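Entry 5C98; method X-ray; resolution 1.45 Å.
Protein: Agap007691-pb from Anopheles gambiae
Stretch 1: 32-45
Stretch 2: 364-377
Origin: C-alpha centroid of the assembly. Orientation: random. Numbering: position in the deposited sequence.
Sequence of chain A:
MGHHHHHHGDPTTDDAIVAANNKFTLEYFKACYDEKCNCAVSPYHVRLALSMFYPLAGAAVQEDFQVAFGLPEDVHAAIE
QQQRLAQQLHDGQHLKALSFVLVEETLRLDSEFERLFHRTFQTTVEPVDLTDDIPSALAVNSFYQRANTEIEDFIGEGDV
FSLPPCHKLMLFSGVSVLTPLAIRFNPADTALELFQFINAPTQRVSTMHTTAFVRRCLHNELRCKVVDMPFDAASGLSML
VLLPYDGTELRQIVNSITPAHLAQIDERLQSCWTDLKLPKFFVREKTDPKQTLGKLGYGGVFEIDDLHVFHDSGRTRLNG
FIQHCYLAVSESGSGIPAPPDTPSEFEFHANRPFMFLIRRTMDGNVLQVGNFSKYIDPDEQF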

ATOM      1  N   CYS A  32      -0.744   6.921   9.464  1.00 18.39           N
ATOM      2  CA  CYS A  32      -2.070   6.956   8.853  1.00 20.46           C
ATOM      3  C   CYS A  32      -3.101   6.044   9.508  1.00 20.60           C
ATOM      4  O   CYS A  32      -4.297   6.219   9.249  1.00 21.35           O
ATOM      5  CB  CYS A  32      -2.006   6.756   7.334  1.00 27.86           C
ATOM      6  SG  CYS A  32      -1.340   5.228   6.793  1.00 27.62           S
ATOM      7  N   TYR A  33      -2.700   5.131  10.391  1.00 18.14           N
ATOM      8  CA  TYR A  33      -3.656   4.233  11.020  1.00 18.23           C
ATOM      9  C   TYR A  33      -4.686   5.033  11.787  1.00 20.92           C
ATOM     10  O   TYR A  33      -4.352   5.975  12.510  1.00 21.41           O
ATOM     11  CB  TYR A  33      -2.944   3.296  11.989  1.00 16.36           C
ATOM     12  CG  TYR A  33      -3.828   2.480  12.883  1.00 16.29           C
ATOM     13  CD1 TYR A  33      -4.609   1.455  12.376  1.00 17.18           C
ATOM     14  CD2 TYR A  33      -3.854   2.705  14.249  1.00 18.90           C
ATOM     15  CE1 TYR A  33      -5.405   0.707  13.205  1.00 16.00           C
ATOM     16  CE2 TYR A  33      -4.616   1.954  15.085  1.00 18.70           C
ATOM     17  CZ  TYR A  33      -5.394   0.932  14.577  1.00 18.28           C
ATOM     18  OH  TYR A  33      -6.170   0.182  15.436  1.00 19.80           O
ATOM     19  N   ASP A  34      -5.948   4.644  11.626  1.00 18.88           N
ATOM     20  CA  ASP A  34      -7.067   5.195  12.382  1.00 22.25           C
ATOM     21  C   ASP A  34      -7.846   3.983  12.872  1.00 19.58           C
ATOM     22  O   ASP A  34      -8.339   3.194  12.054  1.00 20.18           O
ATOM     23  CB  ASP A  34      -7.910   6.090  11.481  1.00 23.62           C
ATOM     24  CG  ASP A  34      -9.135   6.674  12.182  1.00 27.02           C
ATOM     25  OD1 ASP A  34      -9.605   6.163  13.238  1.00 27.32           O
ATOM     26  OD2 ASP A  34      -9.638   7.685  11.649  1.00 39.91           O
ATOM     27  N   GLU A  35      -7.884   3.781  14.189  1.00 22.47           N
ATOM     28  CA  GLU A  35      -8.474   2.555  14.728  1.00 21.93           C
ATOM     29  C   GLU A  35      -9.926   2.380  14.310  1.00 24.10           C
ATOM     30  O   GLU A  35     -10.425   1.252  14.336  1.00 21.88           O
ATOM     31  CB  GLU A  35      -8.300   2.442  16.252  1.00 25.65           C
ATOM     32  CG  GLU A  35      -9.084   3.432  17.069  1.00 26.89           C
ATOM     33  CD  GLU A  35      -8.856   3.292  18.567  1.00 35.46           C
ATOM     34  OE1 GLU A  35      -8.098   2.397  19.014  1.00 29.01           O
ATOM     35  OE2 GLU A  35      -9.460   4.078  19.319  1.00 41.64           O
ATOM     36  N   LYS A  36     -10.598   3.459  13.898  1.00 23.19           N
ATOM     37  CA  LYS A  36     -12.008   3.407  13.525  1.00 23.31           C
ATOM     38  C   LYS A  36     -12.237   2.978  12.084  1.00 24.15           C
ATOM     39  O   LYS A  36     -13.386   2.714  11.718  1.00 28.43           O
ATOM     40  CB  LYS A  36     -12.642   4.781  13.775  1.00 25.42           C
ATOM     41  CG  LYS A  36     -12.609   5.152  15.233  1.00 30.02           C
ATOM     42  N   CYS A  37     -11.184   2.849  11.281  1.00 21.98           N
ATOM     43  CA  CYS A  37     -11.284   2.634   9.842  1.00 24.49           C
ATOM     44  C   CYS A  37     -10.476   1.420   9.419  1.00 24.52           C
ATOM     45  O   CYS A  37      -9.548   0.992  10.112  1.00 21.75           O
ATOM     46  CB  CYS A  37     -10.672   3.812   9.073  1.00 25.55           C
ATOM     47  SG  CYS A  37     -11.396   5.402   9.517  1.00 38.82           S
ATOM     48  N   ASN A  38     -10.810   0.885   8.249  1.00 18.73           N
ATOM     49  CA  ASN A  38      -9.976  -0.109   7.595  1.00 16.79           C
ATOM     50  C   ASN A  38      -8.964   0.631   6.738  1.00 19.41           C
ATOM     51  O   ASN A  38      -9.193   1.769   6.324  1.00 24.64           O
ATOM     52  CB  ASN A  38     -10.802  -1.086   6.759  1.00 19.35           C
ATOM     53  CG  ASN A  38     -11.741  -1.892   7.597  1.00 19.40           C
ATOM     54  OD1 ASN A  38     -11.541  -2.011   8.793  1.00 18.03           O
ATOM     55  ND2 ASN A  38     -12.801  -2.434   6.982  1.00 21.28           N
ATOM     56  N   CYS A  39      -7.818   0.017   6.523  1.00 17.56           N
ATOM     57  CA  CYS A  39      -6.740   0.682   5.805  1.00 19.14           C
ATOM     58  C   CYS A  39      -5.938  -0.361   5.058  1.00 17.75           C
ATOM     59  O   CYS A  39      -5.775  -1.483   5.535  1.00 16.59           O
ATOM     60  CB  CYS A  39      -5.843   1.440   6.801  1.00 19.13           C
ATOM     61  SG  CYS A  39      -4.452   2.290   6.034  1.00 28.52           S
ATOM     62  N   ALA A  40      -5.469   0.009   3.865  1.00 16.63           N
ATOM     63  CA  ALA A  40      -4.395  -0.677   3.176  1.00 15.98           C
ATOM     64  C   ALA A  40      -3.589   0.409   2.481  1.00 15.03           C
ATOM     65  O   ALA A  40      -4.161   1.257   1.781  1.00 15.13           O
ATOM     66  CB  ALA A  40      -4.940  -1.691   2.169  1.00 20.38           C
ATOM     67  N   VAL A  41      -2.280   0.393   2.690  1.00 13.60           N
ATOM     68  CA  VAL A  41      -1.353   1.323   2.057  1.00 13.66           C
ATOM     69  C   VAL A  41      -0.120   0.565   1.575  1.00 13.87           C
ATOM     70  O   VAL A  41       0.210  -0.516   2.067  1.00 13.64           O
ATOM     71  CB  VAL A  41      -0.936   2.492   2.983  1.00 15.48           C
ATOM     72  CG1 VAL A  41      -2.118   3.432   3.214  1.00 16.23           C
ATOM     73  CG2 VAL A  41      -0.385   1.979   4.322  1.00 14.31           C
ATOM     74  N   SER A  42       0.602   1.153   0.620  1.00 12.84           N
ATOM     75  CA  SER A  42       1.885   0.623   0.170  1.00 12.66           C
ATOM     76  C   SER A  42       2.902   1.744   0.230  1.00 13.52           C
ATOM     77  O   SER A  42       3.121   2.457  -0.755  1.00 12.95           O
ATOM     78  CB  SER A  42       1.765   0.081  -1.247  1.00 13.25           C
ATOM     79  OG  SER A  42       3.023  -0.328  -1.710  1.00 14.80           O
ATOM     80  N   PRO A  43       3.528   1.935   1.380  1.00 11.96           N
ATOM     81  CA  PRO A  43       4.606   2.931   1.460  1.00 12.50           C
ATOM     82  C   PRO A  43       5.717   2.655   0.469  1.00 13.69           C
ATOM     83  O   PRO A  43       6.363   3.589  -0.015  1.00 13.76           O
ATOM     84  CB  PRO A  43       5.052   2.821   2.923  1.00 13.06           C
ATOM     85  CG  PRO A  43       3.770   2.347   3.642  1.00 14.18           C
ATOM     86  CD  PRO A  43       3.199   1.368   2.699  1.00 13.14           C
ATOM     87  N   TYR A  44       5.990   1.389   0.188  1.00 13.05           N
ATOM     88  CA  TYR A  44       7.024   1.057  -0.782  1.00 12.20           C
ATOM     89  C   TYR A  44       6.693   1.666  -2.126  1.00 14.62           C
ATOM     90  O   TYR A  44       7.579   2.229  -2.784  1.00 14.42           O
ATOM     91  CB  TYR A  44       7.153  -0.462  -0.899  1.00 14.80           C
ATOM     92  CG  TYR A  44       8.328  -0.988  -1.728  1.00 16.72           C
ATOM     93  CD1 TYR A  44       9.595  -0.438  -1.594  1.00 15.51           C
ATOM     94  CD2 TYR A  44       8.169  -2.080  -2.554  1.00 17.55           C
ATOM     95  CE1 TYR A  44      10.671  -0.952  -2.293  1.00 17.78           C
ATOM     96  CE2 TYR A  44       9.251  -2.595  -3.270  1.00 16.70           C
ATOM     97  CZ  TYR A  44      10.471  -2.022  -3.120  1.00 17.20           C
ATOM     98  OH  TYR A  44      11.561  -2.521  -3.797  1.00 19.29           O
ATOM     99  N   HIS A  45       5.432   1.549  -2.582  1.00 14.16           N
ATOM    100  CA  HIS A  45       5.113   2.157  -3.864  1.00 11.60           C
ATOM    101  C   HIS A  45       5.026   3.681  -3.777  1.00 13.68           C
ATOM    102  O   HIS A  45       5.294   4.365  -4.772  1.00 15.36           O
ATOM    103  CB  HIS A  45       3.889   1.548  -4.485  1.00 14.14           C
ATOM    104  CG  HIS A  45       3.798   1.827  -5.940  1.00 14.19           C
ATOM    105  ND1 HIS A  45       2.770   2.546  -6.500  1.00 16.42           N
ATOM    106  CD2 HIS A  45       4.617   1.475  -6.949  1.00 14.82           C
ATOM    107  CE1 HIS A  45       2.973   2.638  -7.806  1.00 16.43           C
ATOM    108  NE2 HIS A  45       4.095   2.004  -8.100  1.00 15.62           N
ATOM    109  N   GLY A 364      11.461 -10.729   2.878  1.00 18.27           N
ATOM    110  CA  GLY A 364      10.707 -10.096   3.936  1.00 17.00           C
ATOM    111  C   GLY A 364      10.299  -8.662   3.671  1.00 18.76           C
ATOM    112  O   GLY A 364       9.872  -7.959   4.596  1.00 20.27           O
ATOM    113  N   ASN A 365      10.441  -8.175   2.447  1.00 18.01           N
ATOM    114  CA  ASN A 365      10.098  -6.788   2.187  1.00 18.09           C
ATOM    115  C   ASN A 365       8.592  -6.615   2.260  1.00 15.37           C
ATOM    116  O   ASN A 365       7.843  -7.375   1.648  1.00 15.82           O
ATOM    117  CB  ASN A 365      10.586  -6.373   0.810  1.00 17.14           C
ATOM    118  CG  ASN A 365      10.672  -4.882   0.650  1.00 19.57           C
ATOM    119  OD1 ASN A 365      10.979  -4.169   1.587  1.00 20.70           O
ATOM    120  ND2 ASN A 365      10.372  -4.396  -0.553  1.00 22.01           N
ATOM    121  N   VAL A 366       8.155  -5.587   2.976  1.00 14.58           N
ATOM    122  CA  VAL A 366       6.738  -5.303   3.147  1.00 13.93           C
ATOM    123  C   VAL A 366       6.240  -4.460   1.982  1.00 14.23           C
ATOM    124  O   VAL A 366       6.737  -3.357   1.739  1.00 15.45           O
ATOM    125  CB  VAL A 366       6.461  -4.602   4.479  1.00 13.74           C
ATOM    126  CG1 VAL A 366       4.963  -4.261   4.597  1.00 15.75           C
ATOM    127  CG2 VAL A 366       6.954  -5.461   5.665  1.00 16.54           C
ATOM    128  N   LEU A 367       5.281  -5.005   1.238  1.00 13.53           N
ATOM    129  CA  LEU A 367       4.762  -4.382   0.036  1.00 13.12           C
ATOM    130  C   LEU A 367       3.435  -3.663   0.260  1.00 13.74           C
ATOM    131  O   LEU A 367       3.086  -2.767  -0.517  1.00 14.83           O
ATOM    132  CB  LEU A 367       4.575  -5.461  -1.047  1.00 15.47           C
ATOM    133  CG  LEU A 367       5.774  -6.381  -1.249  1.00 16.96           C
ATOM    134  CD1 LEU A 367       5.447  -7.297  -2.411  1.00 18.49           C
ATOM    135  CD2 LEU A 367       7.093  -5.668  -1.497  1.00 16.85           C
ATOM    136  N   GLN A 368       2.677  -4.061   1.266  1.00 14.00           N
ATOM    137  CA  GLN A 368       1.369  -3.493   1.555  1.00 13.71           C
ATOM    138  C   GLN A 368       1.118  -3.789   3.020  1.00 13.63           C
ATOM    139  O   GLN A 368       1.523  -4.840   3.516  1.00 13.66           O
ATOM    140  CB  GLN A 368       0.266  -4.147   0.708  1.00 15.13           C
ATOM    141  CG  GLN A 368      -0.970  -3.321   0.572  1.00 17.98           C
ATOM    142  CD  GLN A 368      -2.107  -4.111  -0.081  1.00 14.44           C
ATOM    143  OE1 GLN A 368      -2.587  -5.074   0.515  1.00 18.14           O
ATOM    144  NE2 GLN A 368      -2.549  -3.696  -1.245  1.00 16.48           N
ATOM    145  N   VAL A 369       0.472  -2.860   3.726  1.00 12.92           N
ATOM    146  CA  VAL A 369       0.187  -3.029   5.147  1.00 12.59           C
ATOM    147  C   VAL A 369      -1.175  -2.420   5.428  1.00 12.91           C
ATOM    148  O   VAL A 369      -1.591  -1.469   4.778  1.00 14.74           O
ATOM    149  CB  VAL A 369       1.328  -2.384   5.973  1.00 13.23           C
ATOM    150  CG1 VAL A 369       1.477  -0.923   5.643  1.00 13.85           C
ATOM    151  CG2 VAL A 369       1.114  -2.597   7.449  1.00 15.45           C
ATOM    152  N   GLY A 370      -1.878  -2.963   6.406  1.00 13.35           N
ATOM    153  CA  GLY A 370      -3.204  -2.454   6.682  1.00 15.31           C
ATOM    154  C   GLY A 370      -3.806  -3.106   7.896  1.00 12.52           C
ATOM    155  O   GLY A 370      -3.128  -3.803   8.661  1.00 13.33           O
ATOM    156  N   ASN A 371      -5.089  -2.810   8.098  1.00 13.85           N
ATOM    157  CA  ASN A 371      -5.835  -3.357   9.220  1.00 14.22           C
ATOM    158  C   ASN A 371      -7.272  -3.584   8.800  1.00 15.58           C
ATOM    159  O   ASN A 371      -7.782  -2.926   7.891  1.00 15.32           O
ATOM    160  CB  ASN A 371      -5.780  -2.431  10.435  1.00 13.37           C
ATOM    161  CG  ASN A 371      -6.530  -1.145  10.223  1.00 13.74           C
ATOM    162  OD1 ASN A 371      -6.025  -0.229   9.598  1.00 16.63           O
ATOM    163  ND2 ASN A 371      -7.734  -1.050  10.779  1.00 15.56           N
ATOM    164  N   PHE A 372      -7.907  -4.549   9.463  1.00 12.53           N
ATOM    165  CA  PHE A 372      -9.312  -4.855   9.298  1.00 13.94           C
ATOM    166  C   PHE A 372      -9.965  -4.753  10.666  1.00 14.13           C
ATOM    167  O   PHE A 372      -9.740  -5.591  11.548  1.00 14.70           O
ATOM    168  CB  PHE A 372      -9.491  -6.236   8.666  1.00 15.28           C
ATOM    169  CG  PHE A 372     -10.905  -6.535   8.324  1.00 16.94           C
ATOM    170  CD1 PHE A 372     -11.490  -5.899   7.266  1.00 16.24           C
ATOM    171  CD2 PHE A 372     -11.671  -7.388   9.103  1.00 17.84           C
ATOM    172  CE1 PHE A 372     -12.830  -6.120   6.945  1.00 18.05           C
ATOM    173  CE2 PHE A 372     -13.010  -7.621   8.779  1.00 18.41           C
ATOM    174  CZ  PHE A 372     -13.577  -6.991   7.735  1.00 16.25           C
ATOM    175  N   SER A 373     -10.772  -3.700  10.841  1.00 14.93           N
ATOM    176  CA  SER A 373     -11.363  -3.333  12.114  1.00 14.79           C
ATOM    177  C   SER A 373     -12.830  -2.954  12.041  1.00 17.20           C
ATOM    178  O   SER A 373     -13.506  -3.047  13.067  1.00 18.04           O
ATOM    179  CB  SER A 373     -10.622  -2.138  12.693  1.00 17.28           C
ATOM    180  OG  SER A 373      -9.263  -2.463  12.828  1.00 15.46           O
ATOM    181  N   LYS A 374     -13.329  -2.472  10.896  1.00 17.10           N
ATOM    182  CA  LYS A 374     -14.597  -1.770  10.781  1.00 16.67           C
ATOM    183  C   LYS A 374     -15.572  -2.561   9.921  1.00 18.32           C
ATOM    184  O   LYS A 374     -15.192  -3.129   8.880  1.00 17.74           O
ATOM    185  CB  LYS A 374     -14.351  -0.392  10.147  1.00 19.17           C
ATOM    186  CG  LYS A 374     -15.628   0.437  10.002  1.00 22.05           C
ATOM    187  CD  LYS A 374     -15.407   1.771   9.318  1.00 22.93           C
ATOM    188  CE  LYS A 374     -16.719   2.507   9.122  1.00 30.07           C
ATOM    189  NZ  LYS A 374     -16.528   3.753   8.342  1.00 40.87           N
ATOM    190  N   TYR A 375     -16.830  -2.578  10.367  1.00 18.20           N
ATOM    191  CA  TYR A 375     -17.906  -3.180   9.600  1.00 19.24           C
ATOM    192  C   TYR A 375     -18.445  -2.174   8.588  1.00 23.48           C
ATOM    193  O   TYR A 375     -18.919  -1.090   8.965  1.00 23.24           O
ATOM    194  CB  TYR A 375     -19.042  -3.631  10.512  1.00 20.37           C
ATOM    195  CG  TYR A 375     -20.176  -4.185   9.711  1.00 21.72           C
ATOM    196  CD1 TYR A 375     -19.991  -5.300   8.898  1.00 22.46           C
ATOM    197  CD2 TYR A 375     -21.420  -3.604   9.755  1.00 24.40           C
ATOM    198  CE1 TYR A 375     -21.024  -5.816   8.148  1.00 22.89           C
ATOM    199  CE2 TYR A 375     -22.478  -4.120   9.012  1.00 24.86           C
ATOM    200  CZ  TYR A 375     -22.269  -5.217   8.205  1.00 24.80           C
ATOM    201  OH  TYR A 375     -23.344  -5.704   7.476  1.00 28.18           O
ATOM    202  N   ILE A 376     -18.385  -2.546   7.308  1.00 21.93           N
ATOM    203  CA  ILE A 376     -18.940  -1.764   6.200  1.00 23.31           C
ATOM    204  C   ILE A 376     -20.013  -2.641   5.578  1.00 28.08           C
ATOM    205  O   ILE A 376     -19.690  -3.694   5.010  1.00 26.96           O
ATOM    206  CB  ILE A 376     -17.863  -1.416   5.166  1.00 27.77           C
ATOM    207  CG1 ILE A 376     -16.683  -0.703   5.847  1.00 25.54           C
ATOM    208  CG2 ILE A 376     -18.468  -0.573   4.039  1.00 36.49           C
ATOM    209  CD1 ILE A 376     -15.445  -0.535   4.984  1.00 30.49           C
ATOM    210  N   ASP A 377     -21.272  -2.238   5.714  1.00 27.73           N
ATOM    211  CA  ASP A 377     -22.389  -3.011   5.182  1.00 30.68           C
ATOM    212  C   ASP A 377     -22.390  -2.856   3.671  1.00 38.05           C
ATOM    213  O   ASP A 377     -22.553  -1.731   3.178  1.00 33.62           O
ATOM    214  CB  ASP A 377     -23.711  -2.471   5.754  1.00 33.35           C
ATOM    215  CG  ASP A 377     -24.915  -3.348   5.423  1.00 45.07           C
ATOM    216  OD1 ASP A 377     -24.868  -4.135   4.457  1.00 33.33           O
ATOM    217  OD2 ASP A 377     -25.934  -3.240   6.140  1.00 42.64           O
TER
HETATM  218  O   HOH W   1      -8.628  -0.829  14.847  1.00 19.53           O
HETATM  219  O   HOH W   2      -6.850   2.442   9.846  1.00 18.52           O
HETATM  220  O   HOH W   3       5.463  -0.871   1.995  1.00 14.55           O

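Packing of residues 32-45 against residues 364-377, two segments of one chain that lie more than 300 residues apart in sequence and together bury 835 Å² between them. The apolar centre is a valine pair: Val 41 CG2 lies 3.7 Å from Val 369 CG1, both side chains on the same face of the sheet, and the Pro 43 ring adds its CD at 4.1 Å from Val 369 CG1. Tyr 44, the second residue of the helix that starts at Pro 43, points its CA-to-CB bond toward the second stretch. Its CD2 meets Leu 367 CD2 at 3.9 Å, a contact possible because the leucine side chain, although its CA-to-CB bond points away, bends back at its end. Asn 365 ND2 sits over one face of the Tyr 44 ring, 3.4 Å from CE2.

The backbones form an antiparallel pair, strand 39-41 running at 176° to the strand that ends at Phe 372. Val 41 and Val 369 are a hydrogen-bonded pair, with Val 41 N to Val 369 O and Val 369 N to Val 41 O both 2.9 Å. Cys 39 and Asn 371 repeat the pattern: Cys 39 N donates to Asn 371 O at 3.2 Å, and Asn 371 N to Cys 39 O at 3.0 Å. Between them Ala 40 faces Gly 370 without hydrogen bonds, and their CA atoms come within 4.1 Å. The absence of a side chain at Gly 370 matters here, since an ideally placed CB would fall 2.0 Å from Cys 39 O. Instead Gly 370 CA approaches Cys 39 O to 3.0 Å in a CA-H...O contact; Ala 40 CA makes another to Val 369 O at 3.3 Å.

At the helix end of the strand, Ser 42 does double duty. Its OG donates to Leu 367 O at 2.7 Å and accepts from His 45 N at 3.2 Å, so the residue that caps the helix also ties it to the neighbouring strand. Water 3 adds a second link, donating to Val 366 O at 2.8 Å and accepting from Tyr 44 N at 2.9 Å.

At the other end the contact turns polar. Asn 38 OD1 receives two consecutive backbone amides, Ser 373 N and Lys 374 N, each at 2.8 Å, while Asn 38 ND2 donates to Lys 374 O at 3.1 Å; the one side-chain amide thus bonds three backbone groups, Ser 373 N, Lys 374 N and Lys 374 O, just past the end of the second strand. Asn 371 reciprocates: its ND2 donates to Cys 37 O at 2.8 Å and to Ser 373 OG at 2.9 Å, and its OD1 lies at the edge of the Tyr 33 ring, 3.5 Å from CD1. Cys 37 closes a type I turn begun at Asp 34, with Cys 37 N bonded to Asp 34 O at 3.0 Å. Water 1 joins Tyr 33 OH (2.7 Å), Glu 35 O (2.8 Å) and Ser 373 OG (2.7 Å), bridging the two stretches.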